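Local coordinates for protein endoglucanase EG-II (Hypocrea jecorina, PDB 3QR3) that hydrolyses internal beta-1,4-glucosidic bonds of cellulose with a TIM-barrel catalytic domain of glycoside hydrolase family 5, at residues Val8-Phe13 / Tyr29-Asn34; Phe60-Gly65 / Gln88-Cys93. One frame throughout, in Å; residues are numbered along the deposited sequence.

Contact 1: Val8-Phe13 / Tyr29-Asn34; sequences VNIAGF and YPPLKN
With CG anti to its own carbonyl carbon (chi1 -86°) and the ring turned across the side chain by chi2, Phe13 swings its ring over to the loop segment 29-34, while Ile10 sets its CG2 branch anti to the backbone N and so brings that methyl to the ring of Pro31. Pro30 CB sits 3.4 Å above the plane of the Phe13 ring, almost exactly over its centre, in a CH-pi contact 10° off the ring normal. A proline suits this place, since its rigid ring holds CB out as a compact apolar CH donor and loses little freedom on packing. Leu32 CD1 comes instead to the edge of the same ring, 3.8 Å from Phe13 CZ. An alanine in place of Phe13 removes the face under Pro30 CB and the edge beside Leu32 CD1, and would probably loosen the loop's packing on the end of the strand. Segment 8-13 carries the C-terminal end of the first strand, 5-11, of a TIM barrel, and the loop that leads to helix 44-55 folds back on it. Pro31, the centre of an inverse gamma turn, wedges in from the loop side: its CG lies 3.7 Å from Ile10 CG2 and 3.3 Å from the carbonyl oxygen Ala11 O. Gly12 has to be glycine twice over, because its positive phi would jam a CB against the preceding carbonyl and because that CB would fall 2.5 Å from Tyr29 O. Its own oxygen accepts the single hydrogen bond between the segments, from Tyr29 N to Gly12 O at 3.0 Å, nearly straight at 161° but with the donor above the carbonyl plane. Tyr29 is held at its carbonyl as well, Tyr29 O accepting a hydrogen bond from Ser297 OG.

Contact 2: Phe60-Gly65 / Gln88-Cys93; sequences FRLPVG and QLVQGC
Strand 60-64 and helix 88-93 run antiparallel, their directions 176° apart and their axes 9.8 Å from each other at closest approach, a spacing that only side chains bridge. Leu62 does most of the bridging. With CG anti to its carbonyl carbon (chi1 -50°), it meets Leu89 tip to tip, Leu62 CD1 lying 3.8 Å from Leu89 CG. The same CD1 methyl presses on the helix backbone, 3.7 Å from Val90 CA, and touches Val90 CG2 beside it. The forked end of a leucine lets CD1 reach Leu89 and Val90 together while CD2 lies against Leu89 CD2. Helix 80-95 packs here on the outer side of the barrel wall, in the usual beta-alpha-beta manner of a TIM barrel, and then leads on to strand 99-104. Near the strand's start Phe60 offers its ring edge to Cys93: SG lies in the ring plane, 3.9 Å from Phe60 CD2, a sulfur-aromatic contact made at the edge. Cys93 forms a disulfide with Cys100 of neighbouring strand 99-104, which holds the sulfur in place, while Met48 of helix 44-55 packs on both Phe60 and Cys93.

How the contacts relate
The two contacts lie in series along the chain, contact 1 closing before contact 2 opens, and their centres are about 8 Å apart. They meet through strands 5-11 and 59-64, which are neighbours in the parallel barrel sheet: Ile10 N lies 3.0 Å from Arg61 O, a probable hydrogen bond, and Asn9 OD1 accepts a hydrogen bond from Arg61 NH1. Helix 80-95 also joins them, since Leu89 of contact 2 reaches Phe13, Pro31 and Leu32 of contact 1. One helix therefore packs against both a barrel strand and the loop segment 29-34, so Leu89 brings Leu62 and these apolar side chains together on the outer side of the first two barrel strands.

Contact 1: Val8-Phe13 / Tyr29-Asn34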
loop_
_atom_site.group_PDB
_atom_site.type_symbol
_atom_site.label_atom_id
_atom_site.label_comp_id
_atom_site.label_asym_id
_atom_site.label_seq_id
_atom_site.Cartn_x
_atom_site.Cartn_y
_atom_site.Cartn_z
ATOM N N VAL A 8 4.729 0.032 -7.789
ATOM C CA VAL A 8 3.902 -1.162 -7.785
ATOM C C VAL A 8 3.985 -1.876 -6.441
ATOM O O VAL A 8 4.938 -1.703 -5.676
ATOM C CB VAL A 8 4.334 -2.151 -8.878
ATOM C CG1 VAL A 8 4.407 -1.457 -10.240
ATOM C CG2 VAL A 8 5.671 -2.742 -8.514
ATOM N N ASN A 9 2.957 -2.659 -6.155
ATOM C CA ASN A 9 2.947 -3.543 -5.000
ATOM C C ASN A 9 3.750 -4.802 -5.294
ATOM O O ASN A 9 3.513 -5.453 -6.307
ATOM C CB ASN A 9 1.513 -3.943 -4.701
ATOM C CG ASN A 9 0.758 -2.869 -3.947
ATOM O OD1 ASN A 9 0.696 -2.908 -2.729
ATOM N ND2 ASN A 9 0.188 -1.910 -4.669
ATOM N N ILE A 10 4.707 -5.115 -4.420
ATOM C CA ILE A 10 5.522 -6.328 -4.516
ATOM C C ILE A 10 4.989 -7.296 -3.469
ATOM O O ILE A 10 5.435 -7.292 -2.328
ATOM C CB ILE A 10 7.007 -6.017 -4.222
ATOM C CG1 ILE A 10 7.475 -4.829 -5.077
ATOM C CG2 ILE A 10 7.885 -7.253 -4.465
ATOM C CD1 ILE A 10 7.525 -5.135 -6.579
ATOM N N ALA A 11 4.006 -8.098 -3.865
ATOM C CA ALA A 11 3.222 -8.898 -2.923
ATOM C C ALA A 11 3.846 -10.266 -2.613
ATOM O O ALA A 11 4.745 -10.726 -3.316
ATOM C CB ALA A 11 1.785 -9.067 -3.446
ATOM N N GLY A 12 3.345 -10.918 -1.567
ATOM C CA GLY A 12 3.810 -12.245 -1.199
ATOM C C GLY A 12 3.903 -12.474 0.301
ATOM O O GLY A 12 3.488 -13.535 0.806
ATOM N N PHE A 13 4.440 -11.497 1.031
ATOM C CA PHE A 13 4.467 -11.598 2.496
ATOM C C PHE A 13 3.032 -11.572 3.043
ATOM O O PHE A 13 2.789 -11.841 4.231
ATOM C CB PHE A 13 5.307 -10.487 3.133
ATOM C CG PHE A 13 6.794 -10.799 3.229
ATOM C CD1 PHE A 13 7.278 -11.645 4.208
ATOM C CD2 PHE A 13 7.699 -10.196 2.368
ATOM C CE1 PHE A 13 8.642 -11.911 4.313
ATOM C CE2 PHE A 13 9.061 -10.460 2.460
ATOM C CZ PHE A 13 9.529 -11.328 3.439
ATOM N N TYR A 29 4.226 -16.451 0.828
ATOM C CA TYR A 29 5.094 -16.837 -0.285
ATOM C C TYR A 29 5.875 -15.579 -0.646
ATOM O O TYR A 29 5.587 -14.927 -1.650
ATOM C CB TYR A 29 4.265 -17.352 -1.475
ATOM C CG TYR A 29 5.074 -17.983 -2.617
ATOM C CD1 TYR A 29 6.157 -18.813 -2.354
ATOM C CD2 TYR A 29 4.722 -17.778 -3.945
ATOM C CE1 TYR A 29 6.890 -19.399 -3.386
ATOM C CE2 TYR A 29 5.446 -18.361 -4.987
ATOM C CZ TYR A 29 6.533 -19.165 -4.698
ATOM O OH TYR A 29 7.250 -19.764 -5.717
ATOM N N PRO A 30 6.847 -15.212 0.203
ATOM C CA PRO A 30 7.508 -13.907 0.078
ATOM C C PRO A 30 8.326 -13.797 -1.200
ATOM O O PRO A 30 8.914 -14.789 -1.640
ATOM C CB PRO A 30 8.406 -13.847 1.322
ATOM C CG PRO A 30 7.785 -14.861 2.300
ATOM C CD PRO A 30 7.317 -15.959 1.382
ATOM N N PRO A 31 8.344 -12.597 -1.807
ATOM C CA PRO A 31 9.105 -12.335 -3.034
ATOM C C PRO A 31 10.585 -12.040 -2.748
ATOM O O PRO A 31 11.115 -11.018 -3.182
ATOM C CB PRO A 31 8.414 -11.085 -3.606
ATOM C CG PRO A 31 7.896 -10.356 -2.395
ATOM C CD PRO A 31 7.622 -11.403 -1.324
ATOM N N LEU A 32 11.225 -12.929 -1.997
ATOM C CA LEU A 32 12.670 -12.895 -1.805
ATOM C C LEU A 32 13.216 -14.190 -2.393
ATOM O O LEU A 32 12.862 -15.287 -1.933
ATOM C CB LEU A 32 13.030 -12.818 -0.326
ATOM C CG LEU A 32 12.808 -11.477 0.356
ATOM C CD1 LEU A 32 12.956 -11.623 1.860
ATOM C CD2 LEU A 32 13.786 -10.430 -0.192
ATOM N N LYS A 33 14.062 -14.061 -3.405
ATOM C CA LYS A 33 14.492 -15.215 -4.189
ATOM C C LYS A 33 15.009 -16.362 -3.323
ATOM O O LYS A 33 14.627 -17.514 -3.527
ATOM C CB LYS A 33 15.538 -14.812 -5.226
ATOM C CG LYS A 33 15.848 -15.916 -6.230
ATOM C CD LYS A 33 16.718 -15.410 -7.366
ATOM C CE LYS A 33 17.005 -16.513 -8.384
ATOM N NZ LYS A 33 17.855 -15.997 -9.499
ATOM N N ASN A 34 15.868 -16.047 -2.356
ATOM C CA ASN A 34 16.466 -17.089 -1.523
ATOM C C ASN A 34 15.867 -17.126 -0.121
ATOM O O ASN A 34 16.584 -17.304 0.862
ATOM C CB ASN A 34 17.992 -16.938 -1.452
ATOM C CG ASN A 34 18.697 -18.259 -1.126
ATOM O OD1 ASN A 34 18.273 -19.325 -1.565
ATOM N ND2 ASN A 34 19.779 -18.186 -0.351
#

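Contact 2: Phe60-Gly65 / Gln88-Cys93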
loop_
_atom_site.group_PDB
_atom_site.type_symbol
_atom_site.label_atom_id
_atom_site.label_comp_id
_atom_site.label_asym_id
_atom_site.label_seq_id
_atom_site.Cartn_x
_atom_site.Cartn_y
_atom_site.Cartn_z
ATOM N N PHE A 60 7.669 1.594 -3.902
ATOM C CA PHE A 60 7.102 0.244 -3.848
ATOM C C PHE A 60 6.349 0.061 -2.552
ATOM O O PHE A 60 6.699 0.646 -1.533
ATOM C CB PHE A 60 8.189 -0.821 -4.017
ATOM C CG PHE A 60 8.930 -0.677 -5.307
ATOM C CD1 PHE A 60 8.344 -1.070 -6.491
ATOM C CD2 PHE A 60 10.173 -0.078 -5.340
ATOM C CE1 PHE A 60 8.997 -0.900 -7.705
ATOM C CE2 PHE A 60 10.843 0.088 -6.542
ATOM C CZ PHE A 60 10.248 -0.322 -7.728
ATOM N N ARG A 61 5.294 -0.735 -2.609
ATOM C CA ARG A 61 4.511 -1.052 -1.435
ATOM C C ARG A 61 4.740 -2.523 -1.137
ATOM O O ARG A 61 4.701 -3.361 -2.048
ATOM C CB ARG A 61 3.040 -0.787 -1.723
ATOM C CG ARG A 61 2.096 -0.985 -0.550
ATOM C CD ARG A 61 0.822 -0.225 -0.852
ATOM N NE ARG A 61 -0.247 -0.345 0.140
ATOM C CZ ARG A 61 -1.202 -1.266 0.107
ATOM N NH1 ARG A 61 -1.198 -2.216 -0.829
ATOM N NH2 ARG A 61 -2.150 -1.250 1.032
ATOM N N LEU A 62 4.989 -2.832 0.133
ATOM C CA LEU A 62 5.381 -4.184 0.534
ATOM C C LEU A 62 4.391 -4.747 1.544
ATOM O O LEU A 62 4.592 -4.633 2.765
ATOM C CB LEU A 62 6.790 -4.169 1.131
ATOM C CG LEU A 62 7.896 -3.456 0.335
ATOM C CD1 LEU A 62 9.245 -3.585 1.049
ATOM C CD2 LEU A 62 8.006 -4.006 -1.080
ATOM N N PRO A 63 3.309 -5.352 1.040
ATOM C CA PRO A 63 2.246 -5.899 1.884
ATOM C C PRO A 63 2.765 -7.022 2.748
ATOM O O PRO A 63 3.507 -7.871 2.255
ATOM C CB PRO A 63 1.250 -6.471 0.869
ATOM C CG PRO A 63 1.542 -5.789 -0.389
ATOM C CD PRO A 63 3.018 -5.535 -0.388
ATOM N N VAL A 64 2.371 -7.033 4.019
ATOM C CA VAL A 64 2.751 -8.125 4.908
ATOM C C VAL A 64 1.687 -8.324 5.975
ATOM O O VAL A 64 1.040 -7.365 6.419
ATOM C CB VAL A 64 4.130 -7.890 5.558
ATOM C CG1 VAL A 64 4.144 -6.563 6.291
ATOM C CG2 VAL A 64 4.475 -9.055 6.513
ATOM N N GLY A 65 1.494 -9.574 6.370
ATOM C CA GLY A 65 0.509 -9.892 7.384
ATOM C C GLY A 65 0.991 -9.504 8.768
ATOM O O GLY A 65 2.145 -9.739 9.128
ATOM N N GLN A 88 14.748 -7.587 4.661
ATOM C CA GLN A 88 15.563 -7.758 3.462
ATOM C C GLN A 88 14.855 -7.145 2.264
ATOM O O GLN A 88 15.487 -6.540 1.402
ATOM C CB GLN A 88 15.873 -9.239 3.176
ATOM C CG GLN A 88 16.830 -9.887 4.150
ATOM C CD GLN A 88 16.974 -11.386 3.902
ATOM O OE1 GLN A 88 16.828 -11.857 2.776
ATOM N NE2 GLN A 88 17.260 -12.132 4.954
ATOM N N LEU A 89 13.542 -7.315 2.202
ATOM C CA LEU A 89 12.774 -6.759 1.093
ATOM C C LEU A 89 12.714 -5.222 1.221
ATOM O O LEU A 89 12.871 -4.490 0.241
ATOM C CB LEU A 89 11.371 -7.372 1.061
ATOM C CG LEU A 89 10.471 -6.959 -0.105
ATOM C CD1 LEU A 89 11.101 -7.378 -1.429
ATOM C CD2 LEU A 89 9.084 -7.570 0.064
ATOM N N VAL A 90 12.521 -4.748 2.442
ATOM C CA VAL A 90 12.523 -3.308 2.718
ATOM C C VAL A 90 13.839 -2.628 2.319
ATOM O O VAL A 90 13.830 -1.610 1.632
ATOM C CB VAL A 90 12.240 -3.019 4.214
ATOM C CG1 VAL A 90 12.303 -1.514 4.500
ATOM C CG2 VAL A 90 10.884 -3.578 4.612
ATOM N N GLN A 91 14.968 -3.192 2.749
ATOM C CA GLN A 91 16.267 -2.630 2.395
ATOM C C GLN A 91 16.548 -2.716 0.896
ATOM O O GLN A 91 17.180 -1.831 0.332
ATOM C CB GLN A 91 17.395 -3.277 3.206
ATOM C CG GLN A 91 17.262 -3.086 4.715
ATOM C CD GLN A 91 17.040 -1.625 5.110
ATOM O OE1 GLN A 91 17.620 -0.714 4.523
ATOM N NE2 GLN A 91 16.186 -1.404 6.104
ATOM N N GLY A 92 16.056 -3.763 0.244
ATOM C CA GLY A 92 16.254 -3.893 -1.187
ATOM C C GLY A 92 15.569 -2.750 -1.906
ATOM O O GLY A 92 16.088 -2.178 -2.868
ATOM N N CYS A 93 14.384 -2.416 -1.421
ATOM C CA CYS A 93 13.610 -1.311 -1.964
ATOM C C CYS A 93 14.326 0.020 -1.698
ATOM O O CYS A 93 14.503 0.841 -2.598
ATOM C CB CYS A 93 12.218 -1.318 -1.324
ATOM S SG CYS A 93 11.238 0.134 -1.643
#